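Local atomic coordinates of COMPASS component SPP1 (Saccharomyces cerevisiae S288c, PDB entry 6J2P), a protein that reads the methylation state of the histone H3 tail through its PHD finger, as a subunit of the Set1C/COMPASS histone methyltransferase complex. Residues D43-W48 with F67-C72; K61-S66 with K93-I98. All coordinates share one frame; numbering follows the deposited sequence.

Contact 1 (D43-W48 with F67-C72); sequences DGCDDW and FYCPYC. With ZN (zinc ion), chain I.
Cys-45, Cys-69 and Cys-72 reach one zinc ion through their sulfurs: Cys-45 SG and Cys-72 SG each sit 2.4 Å from it, and Cys-69 SG is at much the same range. Cys-42, just ahead of residues 43-48, supplies the fourth sulfur, which makes this the all-cysteine zinc site of the PHD finger. SG of Cys-45 stands between its own backbone N and carbonyl carbon (chi1 66°), a rotation that leaves it on the metal, 3.9 Å from Cys-72 SG.

Two hydrogen bonds cross, one between backbones and one from a backbone N-H to a sulfur. Asp-43 N donates to Phe-67 O at 3.1 Å. Cys-45 N gives a weak bond to Cys-72 SG (3.4 Å), so that thiolate takes an N-H as well as the metal, which would draw off some of its negative charge.

Tyr-68 does most of the packing with Asp-43 and Gly-44: its CE1 is 3.3 Å from Gly-44 N and 3.5 Å from Asp-43 CB, both met obliquely, while Gly-44 CA meets the ring edge in its plane. The carboxylate of Asp-43 has its main partner on the bound peptide, where OD1 forms a salt bridge with a basic side chain.

Residues 43-48 are the loop between strands 39-41 and 48-50, and residues 67-72 run into helix 70-73; Phe-67 packs on Val-40, Phe-49 and Leu-54, tying both strands and helix 51-54 to the site.

Contact 2 (K61-S66 with K93-I98); sequences KDLVFS and KRKCRI. With ZN (zinc ion), chain J.
Leu-63 and Lys-93 make a mixed backbone and side-chain contact at the junction of two zinc-binding units: residues 61-66 belong to the PHD finger, residues 93-98 to the unconventional C3H zinc finger. It continues the pairing of strand 64-66 with strand 91-92, where a classic beta bulge sets Phe-65 and Ser-66 together opposite Leu-91.

The one hydrogen bond across runs from Lys-93 N to Leu-63 O, 2.7 Å long. From there the extended Lys-93 chain passes over the backbone of residues 62-65. Its CG lies 3.7 Å from Phe-65 N, its CD 3.6 Å from Asp-62 O and its CE 3.5 Å from Val-64 O. CE also comes to the edge of the Phe-65 ring, near the ring plane, and the two side chains cross at about a right angle.

Beyond Lys-93, both methyls of Leu-63 come up to Lys-95 CB from one side, with CD2 at 3.7 Å and CD1 at 3.8 Å. The Lys-95 chain bends away, and its NZ donates to Cys-96 O at 2.8 Å. Cys-96 SG, which binds zinc in the site completed by Cys-101, Cys-112 and His-116, also accepts a hydrogen bond from Ile-98 N.

Across the junction, then, the lysines contribute chiefly methylenes: their aliphatic stems cover Leu-63 and the neighbouring peptide groups, and one backbone bond between the two segments adds to those that Phe-65 and Ser-66 make with Leu-91.

How the contacts relate
The centres of contact 1 and contact 2 lie about 19 Å apart, on opposite sides of the chain's centre, yet residues 61-66 lead directly on to residues 67-72. In sequence the segments alternate: 43-48, 61-66, 67-72, 93-98. Contact 1 closes a zinc site within the PHD finger, whereas contact 2 joins that finger to the C3H zinc finger beside the small sheet of strands 64-66 and 91-92. They meet where Asp-43 OD2 packs 3.4 Å from Ser-66 CB. Both also border the bound peptide, through Asp-43 in contact 1 and the backbone of Val-64 in contact 2, so residues 61-72, with two zinc ligands and Val-64, bring zinc site, bound peptide and second finger together.

Contact 1 (D43-W48 with F67-C72)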
loop_
_atom_site.group_PDB
_atom_site.type_symbol
_atom_site.label_atom_id
_atom_site.label_comp_id
_atom_site.label_asym_id
_atom_site.label_seq_id
_atom_site.Cartn_x
_atom_site.Cartn_y
_atom_site.Cartn_z
ATOM N N ASP A 43 -6.879 6.196 -2.880
ATOM C CA ASP A 43 -7.641 6.133 -4.118
ATOM C C ASP A 43 -9.005 6.804 -4.020
ATOM O O ASP A 43 -9.592 7.130 -5.057
ATOM C CB ASP A 43 -7.812 4.674 -4.559
ATOM C CG ASP A 43 -6.537 4.094 -5.154
ATOM O OD1 ASP A 43 -5.866 4.805 -5.932
ATOM O OD2 ASP A 43 -6.204 2.930 -4.843
ATOM N N GLY A 44 -9.519 7.021 -2.811
ATOM C CA GLY A 44 -10.731 7.799 -2.643
ATOM C C GLY A 44 -10.454 9.268 -2.879
ATOM O O GLY A 44 -10.827 9.824 -3.917
ATOM N N CYS A 45 -9.800 9.909 -1.913
ATOM C CA CYS A 45 -9.232 11.229 -2.129
ATOM C C CYS A 45 -7.867 11.079 -2.796
ATOM O O CYS A 45 -7.380 9.970 -3.032
ATOM C CB CYS A 45 -9.132 11.989 -0.808
ATOM S SG CYS A 45 -7.971 11.267 0.385
ATOM N N ASP A 46 -7.231 12.201 -3.113
ATOM C CA ASP A 46 -5.911 12.188 -3.732
ATOM C C ASP A 46 -4.831 12.623 -2.748
ATOM O O ASP A 46 -3.931 13.395 -3.086
ATOM C CB ASP A 46 -5.886 13.063 -4.981
ATOM C CG ASP A 46 -4.810 12.641 -5.960
ATOM O OD1 ASP A 46 -3.752 13.303 -6.006
ATOM O OD2 ASP A 46 -5.017 11.638 -6.674
ATOM N N ASP A 47 -4.907 12.126 -1.517
ATOM C CA ASP A 47 -3.924 12.444 -0.495
ATOM C C ASP A 47 -2.842 11.366 -0.441
ATOM O O ASP A 47 -2.916 10.333 -1.113
ATOM C CB ASP A 47 -4.599 12.598 0.869
ATOM C CG ASP A 47 -3.885 13.594 1.767
ATOM O OD1 ASP A 47 -4.437 13.936 2.836
ATOM O OD2 ASP A 47 -2.773 14.033 1.407
ATOM N N TRP A 48 -1.822 11.622 0.373
ATOM C CA TRP A 48 -0.704 10.707 0.548
ATOM C C TRP A 48 -0.447 10.518 2.033
ATOM O O TRP A 48 -0.537 11.471 2.810
ATOM C CB TRP A 48 0.555 11.224 -0.158
ATOM C CG TRP A 48 0.410 11.240 -1.645
ATOM C CD1 TRP A 48 -0.220 12.190 -2.396
ATOM C CD2 TRP A 48 0.887 10.251 -2.564
ATOM N NE1 TRP A 48 -0.158 11.857 -3.728
ATOM C CE2 TRP A 48 0.517 10.671 -3.859
ATOM C CE3 TRP A 48 1.596 9.056 -2.420
ATOM C CZ2 TRP A 48 0.831 9.937 -5.000
ATOM C CZ3 TRP A 48 1.905 8.326 -3.555
ATOM C CH2 TRP A 48 1.523 8.770 -4.829
ATOM N N PHE A 67 -5.079 1.217 -1.994
ATOM C CA PHE A 67 -5.126 1.688 -0.619
ATOM C C PHE A 67 -6.246 2.704 -0.444
ATOM O O PHE A 67 -6.502 3.529 -1.327
ATOM C CB PHE A 67 -3.788 2.308 -0.210
ATOM C CG PHE A 67 -3.821 2.990 1.126
ATOM C CD1 PHE A 67 -3.816 2.251 2.298
ATOM C CD2 PHE A 67 -3.862 4.372 1.210
ATOM C CE1 PHE A 67 -3.849 2.878 3.531
ATOM C CE2 PHE A 67 -3.896 5.005 2.438
ATOM C CZ PHE A 67 -3.890 4.256 3.601
ATOM N N TYR A 68 -6.911 2.635 0.707
ATOM C CA TYR A 68 -7.952 3.586 1.076
ATOM C C TYR A 68 -7.700 4.035 2.505
ATOM O O TYR A 68 -7.663 3.207 3.422
ATOM C CB TYR A 68 -9.345 2.966 0.929
ATOM C CG TYR A 68 -9.791 2.845 -0.511
ATOM C CD1 TYR A 68 -10.201 3.965 -1.225
ATOM C CD2 TYR A 68 -9.793 1.617 -1.160
ATOM C CE1 TYR A 68 -10.606 3.864 -2.543
ATOM C CE2 TYR A 68 -10.196 1.507 -2.479
ATOM C CZ TYR A 68 -10.602 2.634 -3.165
ATOM O OH TYR A 68 -11.004 2.536 -4.478
ATOM N N CYS A 69 -7.522 5.345 2.689
ATOM C CA CYS A 69 -7.176 5.887 3.991
ATOM C C CYS A 69 -8.321 5.669 4.981
ATOM O O CYS A 69 -9.456 5.401 4.578
ATOM C CB CYS A 69 -6.844 7.373 3.866
ATOM S SG CYS A 69 -8.256 8.473 3.647
ATOM N N PRO A 70 -8.041 5.760 6.286
ATOM C CA PRO A 70 -9.112 5.545 7.275
ATOM C C PRO A 70 -10.294 6.481 7.108
ATOM O O PRO A 70 -11.431 6.086 7.400
ATOM C CB PRO A 70 -8.402 5.770 8.619
ATOM C CG PRO A 70 -7.130 6.489 8.279
ATOM C CD PRO A 70 -6.738 5.960 6.940
ATOM N N TYR A 71 -10.067 7.708 6.642
ATOM C CA TYR A 71 -11.165 8.650 6.473
ATOM C C TYR A 71 -11.996 8.366 5.227
ATOM O O TYR A 71 -13.164 8.768 5.173
ATOM C CB TYR A 71 -10.623 10.080 6.432
ATOM C CG TYR A 71 -10.070 10.557 7.755
ATOM C CD1 TYR A 71 -10.759 10.327 8.940
ATOM C CD2 TYR A 71 -8.856 11.233 7.820
ATOM C CE1 TYR A 71 -10.257 10.757 10.153
ATOM C CE2 TYR A 71 -8.346 11.668 9.029
ATOM C CZ TYR A 71 -9.050 11.426 10.192
ATOM O OH TYR A 71 -8.549 11.857 11.400
ATOM N N CYS A 72 -11.428 7.685 4.231
ATOM C CA CYS A 72 -12.206 7.293 3.062
ATOM C C CYS A 72 -12.989 6.011 3.308
ATOM O O CYS A 72 -14.098 5.857 2.784
ATOM C CB CYS A 72 -11.290 7.130 1.849
ATOM S SG CYS A 72 -10.816 8.699 1.074
HETATM ZN ZN ZN I . -8.492 9.083 1.194
#

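Contact 2 (K61-S66 with K93-I98)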
loop_
_atom_site.group_PDB
_atom_site.type_symbol
_atom_site.label_atom_id
_atom_site.label_comp_id
_atom_site.label_asym_id
_atom_site.label_seq_id
_atom_site.Cartn_x
_atom_site.Cartn_y
_atom_site.Cartn_z
ATOM N N LYS A 61 5.868 -3.136 1.027
ATOM C CA LYS A 61 5.836 -1.965 0.156
ATOM C C LYS A 61 5.058 -2.234 -1.126
ATOM O O LYS A 61 4.307 -1.372 -1.596
ATOM C CB LYS A 61 7.265 -1.524 -0.164
ATOM C CG LYS A 61 7.371 -0.282 -1.034
ATOM C CD LYS A 61 8.666 -0.284 -1.841
ATOM C CE LYS A 61 9.852 -0.773 -1.012
ATOM N NZ LYS A 61 10.122 0.087 0.177
ATOM N N ASP A 62 5.223 -3.422 -1.707
ATOM C CA ASP A 62 4.613 -3.750 -2.990
ATOM C C ASP A 62 3.524 -4.807 -2.860
ATOM O O ASP A 62 3.200 -5.483 -3.842
ATOM C CB ASP A 62 5.687 -4.200 -3.981
ATOM C CG ASP A 62 6.892 -3.270 -4.001
ATOM O OD1 ASP A 62 6.721 -2.083 -4.353
ATOM O OD2 ASP A 62 8.006 -3.726 -3.660
ATOM N N LEU A 63 2.945 -4.958 -1.670
ATOM C CA LEU A 63 1.880 -5.922 -1.429
ATOM C C LEU A 63 0.505 -5.271 -1.342
ATOM O O LEU A 63 -0.448 -5.917 -0.896
ATOM C CB LEU A 63 2.169 -6.711 -0.151
ATOM C CG LEU A 63 3.316 -7.713 -0.281
ATOM C CD1 LEU A 63 3.592 -8.420 1.040
ATOM C CD2 LEU A 63 3.005 -8.714 -1.382
ATOM N N VAL A 64 0.383 -4.014 -1.758
ATOM C CA VAL A 64 -0.876 -3.278 -1.719
ATOM C C VAL A 64 -1.383 -3.137 -3.147
ATOM O O VAL A 64 -0.671 -2.618 -4.017
ATOM C CB VAL A 64 -0.708 -1.902 -1.057
ATOM C CG1 VAL A 64 -1.950 -1.054 -1.280
ATOM C CG2 VAL A 64 -0.419 -2.055 0.422
ATOM N N PHE A 65 -2.611 -3.598 -3.391
ATOM C CA PHE A 65 -3.215 -3.413 -4.707
ATOM C C PHE A 65 -3.872 -2.042 -4.821
ATOM O O PHE A 65 -3.633 -1.308 -5.785
ATOM C CB PHE A 65 -4.232 -4.522 -4.986
ATOM C CG PHE A 65 -4.869 -4.428 -6.346
ATOM C CD1 PHE A 65 -4.134 -4.693 -7.490
ATOM C CD2 PHE A 65 -6.202 -4.070 -6.479
ATOM C CE1 PHE A 65 -4.718 -4.606 -8.741
ATOM C CE2 PHE A 65 -6.789 -3.981 -7.726
ATOM C CZ PHE A 65 -6.047 -4.249 -8.860
ATOM N N SER A 66 -4.704 -1.685 -3.845
ATOM C CA SER A 66 -5.337 -0.373 -3.802
ATOM C C SER A 66 -5.522 0.017 -2.345
ATOM O O SER A 66 -6.056 -0.767 -1.553
ATOM C CB SER A 66 -6.682 -0.375 -4.535
ATOM O OG SER A 66 -7.526 -1.408 -4.057
ATOM N N LYS A 93 -2.383 -7.470 -2.021
ATOM C CA LYS A 93 -1.948 -8.473 -2.980
ATOM C C LYS A 93 -1.576 -9.772 -2.264
ATOM O O LYS A 93 -1.514 -9.847 -1.034
ATOM C CB LYS A 93 -0.763 -7.954 -3.796
ATOM C CG LYS A 93 -1.092 -6.748 -4.664
ATOM C CD LYS A 93 0.091 -6.341 -5.521
ATOM C CE LYS A 93 -0.249 -5.155 -6.404
ATOM N NZ LYS A 93 0.913 -4.748 -7.245
ATOM N N ARG A 94 -1.332 -10.810 -3.059
ATOM C CA ARG A 94 -0.955 -12.122 -2.546
ATOM C C ARG A 94 0.564 -12.248 -2.593
ATOM O O ARG A 94 1.159 -12.234 -3.676
ATOM C CB ARG A 94 -1.623 -13.232 -3.358
ATOM C CG ARG A 94 -1.528 -14.627 -2.742
ATOM C CD ARG A 94 -2.295 -15.633 -3.584
ATOM N NE ARG A 94 -1.790 -15.667 -4.954
ATOM C CZ ARG A 94 -2.503 -15.334 -6.026
ATOM N NH1 ARG A 94 -3.761 -14.936 -5.892
ATOM N NH2 ARG A 94 -1.955 -15.393 -7.232
ATOM N N LYS A 95 1.185 -12.371 -1.422
ATOM C CA LYS A 95 2.638 -12.377 -1.320
ATOM C C LYS A 95 3.209 -13.719 -1.765
ATOM O O LYS A 95 2.610 -14.773 -1.531
ATOM C CB LYS A 95 3.056 -12.060 0.118
ATOM C CG LYS A 95 4.493 -12.391 0.492
ATOM C CD LYS A 95 4.580 -12.777 1.964
ATOM C CE LYS A 95 5.733 -13.726 2.233
ATOM N NZ LYS A 95 5.313 -15.151 2.221
ATOM N N CYS A 96 4.366 -13.668 -2.432
ATOM C CA CYS A 96 5.075 -14.878 -2.834
ATOM C C CYS A 96 5.273 -15.800 -1.641
ATOM O O CYS A 96 5.671 -15.360 -0.559
ATOM C CB CYS A 96 6.425 -14.510 -3.454
ATOM S SG CYS A 96 7.566 -15.899 -3.695
ATOM N N ARG A 97 4.990 -17.088 -1.849
ATOM C CA ARG A 97 4.948 -18.044 -0.748
ATOM C C ARG A 97 6.326 -18.386 -0.190
ATOM O O ARG A 97 6.403 -19.082 0.829
ATOM C CB ARG A 97 4.220 -19.316 -1.197
ATOM C CG ARG A 97 2.888 -19.043 -1.902
ATOM C CD ARG A 97 1.746 -19.810 -1.257
ATOM N NE ARG A 97 2.091 -21.214 -1.047
ATOM C CZ ARG A 97 1.483 -22.019 -0.178
ATOM N NH1 ARG A 97 0.490 -21.563 0.571
ATOM N NH2 ARG A 97 1.864 -23.284 -0.056
ATOM N N ILE A 98 7.407 -17.936 -0.825
ATOM C CA ILE A 98 8.725 -18.011 -0.201
ATOM C C ILE A 98 8.734 -17.084 1.010
ATOM O O ILE A 98 8.461 -15.883 0.891
ATOM C CB ILE A 98 9.829 -17.640 -1.200
ATOM C CG1 ILE A 98 9.788 -18.572 -2.412
ATOM C CG2 ILE A 98 11.200 -17.703 -0.532
ATOM C CD1 ILE A 98 10.009 -20.028 -2.072
HETATM ZN ZN ZN J . 9.462 -14.365 -4.407
#